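Local coordinates for protein putative glucoamylase (PDB 4QT9) that is a putative glucoamylase with an alpha/alpha toroid fold that probably hydrolyses glycosidic bonds, at residues 210-215 with 225-230; 217-222 with 417-422. One frame throughout, in Å; residues are numbered along the deposited sequence.

Interaction 1: 210-215 with 225-230; sequences IMYILA and AAVYHD
Two consecutive short helices, 209-217 and 225-232, joined by a loop in this alpha/alpha toroid protein, meet where Tyr-212 of the first reaches across to Val-227 and Tyr-228 of the second. The CA atoms of Tyr-212 and Tyr-228 are 6.2 Å apart, the nearest pair across the segments. One side of the Tyr-212 ring does most of the touching: its CE1 lies 3.4 Å from the carbonyl O of Val-227 and 3.6 Å from CG1 of the same residue, while CD1 packs 3.8 Å from Tyr-228 CA. The ring meets this stretch of backbone obliquely, and the Tyr-212 and Val-227 side chains cross at about a right angle. With Val-227 CG1 anti to the backbone N (chi1 170°), that methyl is the branch that meets the ring. Tyr-228 answers with the rim of its own ring, CD1 approaching Tyr-212 CB at 3.9 Å near the ring plane, so the two tyrosines do not stack on each other here. Trp-232, one turn further along the second helix, meets both rings, its plane about 15° from that of Tyr-228.

No hydrogen bond joins the two segments. The phenol groups are secured by the surroundings instead: Tyr-212 OH bonds to Ile-202 O and Leu-186 N, and Tyr-228 OH to Asp-278 OD2. Each buried tyrosine sends its hydroxyl to a polar partner beyond the interface, which probably limits how far the rings can turn or shift; between these two segments the contact is van der Waals, with an aromatic C-H close to a backbone carbonyl.

Interaction 2: 217-222 with 417-422; sequences ASPTHG and HPDVQA
The carboxylate of Asp-419 is the one flat side-chain group in the contact across the segments, and the puckered ring of Pro-219 meets it with the two side chains crossing at about a right angle. Pro-219 comes to the carboxylate with three carbons: CG stands 3.5 Å and CD 3.6 Å from Asp-419 OD2, and CB is 3.8 Å from OD1. Within 417-422, the imidazole of His-417 has Pro-418 CD over one face, offset toward the rim, and Asp-419 CA in plane at its edge. His-417 is the N-cap of helix 418-426: its ND1 accepts from Asp-419 N at 3.1 Å, the donor tilted 20° out of the ring plane.

Asp-419 also meets the end of helix 209-217 through its carbonyl O and its CB. Ala-217 CB presses against Asp-419 O at 3.1 Å, a close approach of a methyl to a carbonyl, and in return Asp-419 CB lies 3.4 Å from Ala-217 O. The Asp-419 carboxylate is set beside the backbone N, anti to the carbonyl carbon (chi1 -66°), which carries it over to Pro-219. Just before Pro-219, Ser-218 OG accepts from His-221 N at 2.9 Å, an ST motif that shapes the turn after the helix.

OD2 has its hydrogen-bond partner in Trp-170 NE1, and Trp-170 also touches the side chains of Ala-217 and Pro-219. Replacing Asp-419 with an alanine here would probably leave the Trp-170 N-H without its acceptor and open a gap beside the Pro-219 ring. Since no hydrogen bond crosses directly between 217-222 and 417-422, they are joined by close carbon-oxygen packing and by their shared neighbour Trp-170. A negative charge on Asp-419, in the first helical turn, is probably stabilised by the partial positive charge of the helix N-terminus.

How the interactions relate
Helix 209-217 is common to both contacts: interaction 1 uses its middle, at Tyr-212, and interaction 2 its last residue and the turn that follows. The centres lie about 12 Å apart, on the same side of the chain's centre, and the two meet directly where Leu-214 CD2 packs 4.2 Å from Val-420 CG2. The loop of interaction 2 leads on to the second helix of interaction 1, so the helix is held by a near neighbour in sequence and by a segment almost 200 residues later. Helix 135-152 adds a common support, touching Ile-210 and Met-211 as well as His-417 and Val-420.

Interaction 1: 210-215 with 225-230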
loop_
_atom_site.group_PDB
_atom_site.type_symbol
_atom_site.label_atom_id
_atom_site.label_comp_id
_atom_site.label_asym_id
_atom_site.label_seq_id
_atom_site.Cartn_x
_atom_site.Cartn_y
_atom_site.Cartn_z
ATOM N N ILE A 210 4.444 5.091 -7.438
ATOM C CA ILE A 210 4.023 6.316 -6.748
ATOM C C ILE A 210 5.245 7.056 -6.128
ATOM O O ILE A 210 5.217 8.279 -5.968
ATOM C CB ILE A 210 2.884 6.031 -5.698
ATOM C CG1 ILE A 210 2.065 7.295 -5.321
ATOM C CG2 ILE A 210 3.387 5.318 -4.424
ATOM C CD1 ILE A 210 1.374 8.043 -6.540
HETATM N N MSE A 211 6.319 6.324 -5.803
HETATM C CA MSE A 211 7.533 6.953 -5.252
HETATM C C MSE A 211 8.183 7.912 -6.298
HETATM O O MSE A 211 8.602 9.003 -5.934
HETATM C CB MSE A 211 8.527 5.878 -4.785
HETATM C CG MSE A 211 9.762 6.458 -4.123
HETATM SE SE MSE A 211 11.200 5.152 -4.178
HETATM C CE MSE A 211 11.130 4.675 -6.006
ATOM N N TYR A 212 8.241 7.504 -7.582
ATOM C CA TYR A 212 8.739 8.364 -8.670
ATOM C C TYR A 212 7.760 9.493 -8.965
ATOM O O TYR A 212 8.205 10.582 -9.303
ATOM C CB TYR A 212 8.955 7.535 -9.956
ATOM C CG TYR A 212 10.294 6.843 -9.988
ATOM C CD1 TYR A 212 11.421 7.490 -10.480
ATOM C CD2 TYR A 212 10.447 5.555 -9.490
ATOM C CE1 TYR A 212 12.669 6.873 -10.463
ATOM C CE2 TYR A 212 11.698 4.937 -9.447
ATOM C CZ TYR A 212 12.807 5.607 -9.927
ATOM O OH TYR A 212 14.036 4.996 -9.942
ATOM N N ILE A 213 6.427 9.246 -8.891
ATOM C CA ILE A 213 5.442 10.326 -9.159
ATOM C C ILE A 213 5.581 11.420 -8.063
ATOM O O ILE A 213 5.673 12.599 -8.406
ATOM C CB ILE A 213 3.988 9.785 -9.305
ATOM C CG1 ILE A 213 3.828 9.047 -10.678
ATOM C CG2 ILE A 213 2.934 10.906 -9.158
ATOM C CD1 ILE A 213 2.879 7.962 -10.649
ATOM N N LEU A 214 5.652 11.034 -6.776
ATOM C CA LEU A 214 5.822 11.993 -5.655
ATOM C C LEU A 214 7.204 12.664 -5.687
ATOM O O LEU A 214 7.305 13.849 -5.395
ATOM C CB LEU A 214 5.598 11.294 -4.319
ATOM C CG LEU A 214 4.173 10.822 -4.071
ATOM C CD1 LEU A 214 4.106 9.994 -2.820
ATOM C CD2 LEU A 214 3.184 12.008 -4.029
ATOM N N ALA A 215 8.256 11.934 -6.110
ATOM C CA ALA A 215 9.594 12.505 -6.266
ATOM C C ALA A 215 9.569 13.644 -7.281
ATOM O O ALA A 215 10.166 14.673 -7.027
ATOM C CB ALA A 215 10.576 11.442 -6.706
ATOM N N ALA A 225 12.691 14.950 -14.739
ATOM C CA ALA A 225 11.919 13.889 -15.406
ATOM C C ALA A 225 12.812 12.737 -15.839
ATOM O O ALA A 225 12.349 11.599 -15.849
ATOM C CB ALA A 225 11.164 14.431 -16.598
ATOM N N ALA A 226 14.103 13.019 -16.130
ATOM C CA ALA A 226 15.089 11.999 -16.540
ATOM C C ALA A 226 15.202 10.872 -15.496
ATOM O O ALA A 226 15.442 9.719 -15.855
ATOM C CB ALA A 226 16.450 12.641 -16.776
ATOM N N VAL A 227 14.995 11.200 -14.225
ATOM C CA VAL A 227 15.035 10.226 -13.118
ATOM C C VAL A 227 13.965 9.147 -13.358
ATOM O O VAL A 227 14.272 7.967 -13.194
ATOM C CB VAL A 227 14.908 10.911 -11.735
ATOM C CG1 VAL A 227 14.700 9.893 -10.606
ATOM C CG2 VAL A 227 16.131 11.772 -11.462
ATOM N N TYR A 228 12.749 9.542 -13.809
ATOM C CA TYR A 228 11.662 8.596 -14.140
ATOM C C TYR A 228 11.929 7.841 -15.461
ATOM O O TYR A 228 11.755 6.639 -15.494
ATOM C CB TYR A 228 10.317 9.341 -14.235
ATOM C CG TYR A 228 9.148 8.482 -14.679
ATOM C CD1 TYR A 228 8.495 7.642 -13.782
ATOM C CD2 TYR A 228 8.650 8.565 -15.976
ATOM C CE1 TYR A 228 7.413 6.864 -14.178
ATOM C CE2 TYR A 228 7.568 7.788 -16.385
ATOM C CZ TYR A 228 6.967 6.920 -15.489
ATOM O OH TYR A 228 5.915 6.128 -15.891
ATOM N N HIS A 229 12.335 8.536 -16.539
ATOM C CA HIS A 229 12.553 7.942 -17.858
ATOM C C HIS A 229 13.804 7.047 -17.921
ATOM O O HIS A 229 13.727 5.955 -18.511
ATOM C CB HIS A 229 12.590 9.037 -18.925
ATOM C CG HIS A 229 11.235 9.638 -19.143
ATOM N ND1 HIS A 229 10.189 8.891 -19.685
ATOM C CD2 HIS A 229 10.763 10.854 -18.810
ATOM C CE1 HIS A 229 9.132 9.682 -19.676
ATOM N NE2 HIS A 229 9.429 10.876 -19.169
ATOM N N ASP A 230 14.931 7.471 -17.301
ATOM C CA ASP A 230 16.173 6.671 -17.287
ATOM C C ASP A 230 16.183 5.612 -16.175
ATOM O O ASP A 230 16.756 4.547 -16.386
ATOM C CB ASP A 230 17.440 7.560 -17.119
ATOM C CG ASP A 230 17.707 8.637 -18.171
ATOM O OD1 ASP A 230 16.885 8.781 -19.111
ATOM O OD2 ASP A 230 18.741 9.334 -18.056
#

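Interaction 2: 217-222 with 417-422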
loop_
_atom_site.group_PDB
_atom_site.type_symbol
_atom_site.label_atom_id
_atom_site.label_comp_id
_atom_site.label_asym_id
_atom_site.label_seq_id
_atom_site.Cartn_x
_atom_site.Cartn_y
_atom_site.Cartn_z
ATOM N N ALA A 217 6.765 15.342 -8.085
ATOM C CA ALA A 217 5.752 16.281 -7.574
ATOM C C ALA A 217 6.278 17.247 -6.499
ATOM O O ALA A 217 5.649 18.283 -6.262
ATOM C CB ALA A 217 4.586 15.493 -6.991
ATOM N N SER A 218 7.371 16.890 -5.798
ATOM C CA SER A 218 7.867 17.673 -4.666
ATOM C C SER A 218 8.046 19.134 -5.027
ATOM O O SER A 218 8.722 19.445 -6.026
ATOM C CB SER A 218 9.168 17.107 -4.126
ATOM O OG SER A 218 9.646 17.942 -3.087
ATOM N N PRO A 219 7.409 20.049 -4.250
ATOM C CA PRO A 219 7.527 21.469 -4.568
ATOM C C PRO A 219 8.863 22.064 -4.074
ATOM O O PRO A 219 9.169 23.237 -4.380
ATOM C CB PRO A 219 6.332 22.071 -3.837
ATOM C CG PRO A 219 6.242 21.251 -2.580
ATOM C CD PRO A 219 6.556 19.841 -3.056
ATOM N N THR A 220 9.686 21.256 -3.375
ATOM C CA THR A 220 10.966 21.765 -2.823
ATOM C C THR A 220 12.188 20.940 -3.265
ATOM O O THR A 220 13.238 21.510 -3.547
ATOM C CB THR A 220 10.894 21.740 -1.294
ATOM O OG1 THR A 220 10.363 20.462 -0.925
ATOM C CG2 THR A 220 10.014 22.847 -0.734
ATOM N N HIS A 221 12.069 19.600 -3.251
ATOM C CA HIS A 221 13.192 18.727 -3.587
ATOM C C HIS A 221 12.814 17.753 -4.685
ATOM O O HIS A 221 13.191 16.576 -4.644
ATOM C CB HIS A 221 13.666 17.979 -2.326
ATOM C CG HIS A 221 14.075 18.892 -1.205
ATOM N ND1 HIS A 221 15.283 19.564 -1.223
ATOM C CD2 HIS A 221 13.440 19.168 -0.041
ATOM C CE1 HIS A 221 15.324 20.263 -0.100
ATOM N NE2 HIS A 221 14.230 20.061 0.638
ATOM N N GLY A 222 12.061 18.258 -5.662
ATOM C CA GLY A 222 11.604 17.498 -6.825
ATOM C C GLY A 222 12.746 17.027 -7.705
ATOM O O GLY A 222 13.798 17.668 -7.769
ATOM N N HIS A 417 -4.636 17.203 -5.378
ATOM C CA HIS A 417 -3.465 17.915 -4.835
ATOM C C HIS A 417 -2.678 18.596 -5.970
ATOM O O HIS A 417 -2.324 17.933 -6.959
ATOM C CB HIS A 417 -2.581 16.991 -3.982
ATOM C CG HIS A 417 -1.642 17.735 -3.099
ATOM N ND1 HIS A 417 -0.520 18.360 -3.604
ATOM C CD2 HIS A 417 -1.704 17.962 -1.768
ATOM C CE1 HIS A 417 0.053 18.968 -2.577
ATOM N NE2 HIS A 417 -0.616 18.754 -1.451
ATOM N N PRO A 418 -2.470 19.941 -5.872
ATOM C CA PRO A 418 -1.785 20.660 -6.966
ATOM C C PRO A 418 -0.357 20.192 -7.239
ATOM O O PRO A 418 0.032 20.209 -8.395
ATOM C CB PRO A 418 -1.794 22.128 -6.533
ATOM C CG PRO A 418 -2.697 22.189 -5.354
ATOM C CD PRO A 418 -2.837 20.848 -4.764
ATOM N N ASP A 419 0.393 19.723 -6.227
ATOM C CA ASP A 419 1.760 19.229 -6.468
ATOM C C ASP A 419 1.741 17.889 -7.205
ATOM O O ASP A 419 2.603 17.624 -8.058
ATOM C CB ASP A 419 2.536 19.084 -5.150
ATOM C CG ASP A 419 2.812 20.402 -4.463
ATOM O OD1 ASP A 419 2.867 21.442 -5.169
ATOM O OD2 ASP A 419 2.957 20.404 -3.211
ATOM N N VAL A 420 0.757 17.047 -6.870
ATOM C CA VAL A 420 0.589 15.754 -7.512
ATOM C C VAL A 420 0.253 15.978 -8.974
ATOM O O VAL A 420 0.834 15.316 -9.833
ATOM C CB VAL A 420 -0.459 14.862 -6.788
ATOM C CG1 VAL A 420 -0.722 13.577 -7.599
ATOM C CG2 VAL A 420 0.034 14.502 -5.396
ATOM N N GLN A 421 -0.649 16.929 -9.262
ATOM C CA GLN A 421 -1.070 17.238 -10.639
ATOM C C GLN A 421 0.097 17.762 -11.491
ATOM O O GLN A 421 0.163 17.462 -12.679
ATOM C CB GLN A 421 -2.216 18.255 -10.648
ATOM C CG GLN A 421 -3.487 17.729 -9.999
ATOM C CD GLN A 421 -4.716 18.424 -10.514
ATOM O OE1 GLN A 421 -5.007 18.414 -11.716
ATOM N NE2 GLN A 421 -5.490 19.009 -9.616
ATOM N N ALA A 422 1.015 18.521 -10.884
ATOM C CA ALA A 422 2.203 19.060 -11.565
ATOM C C ALA A 422 3.205 17.930 -11.836
ATOM O O ALA A 422 3.872 17.927 -12.882
ATOM C CB ALA A 422 2.846 20.146 -10.716
#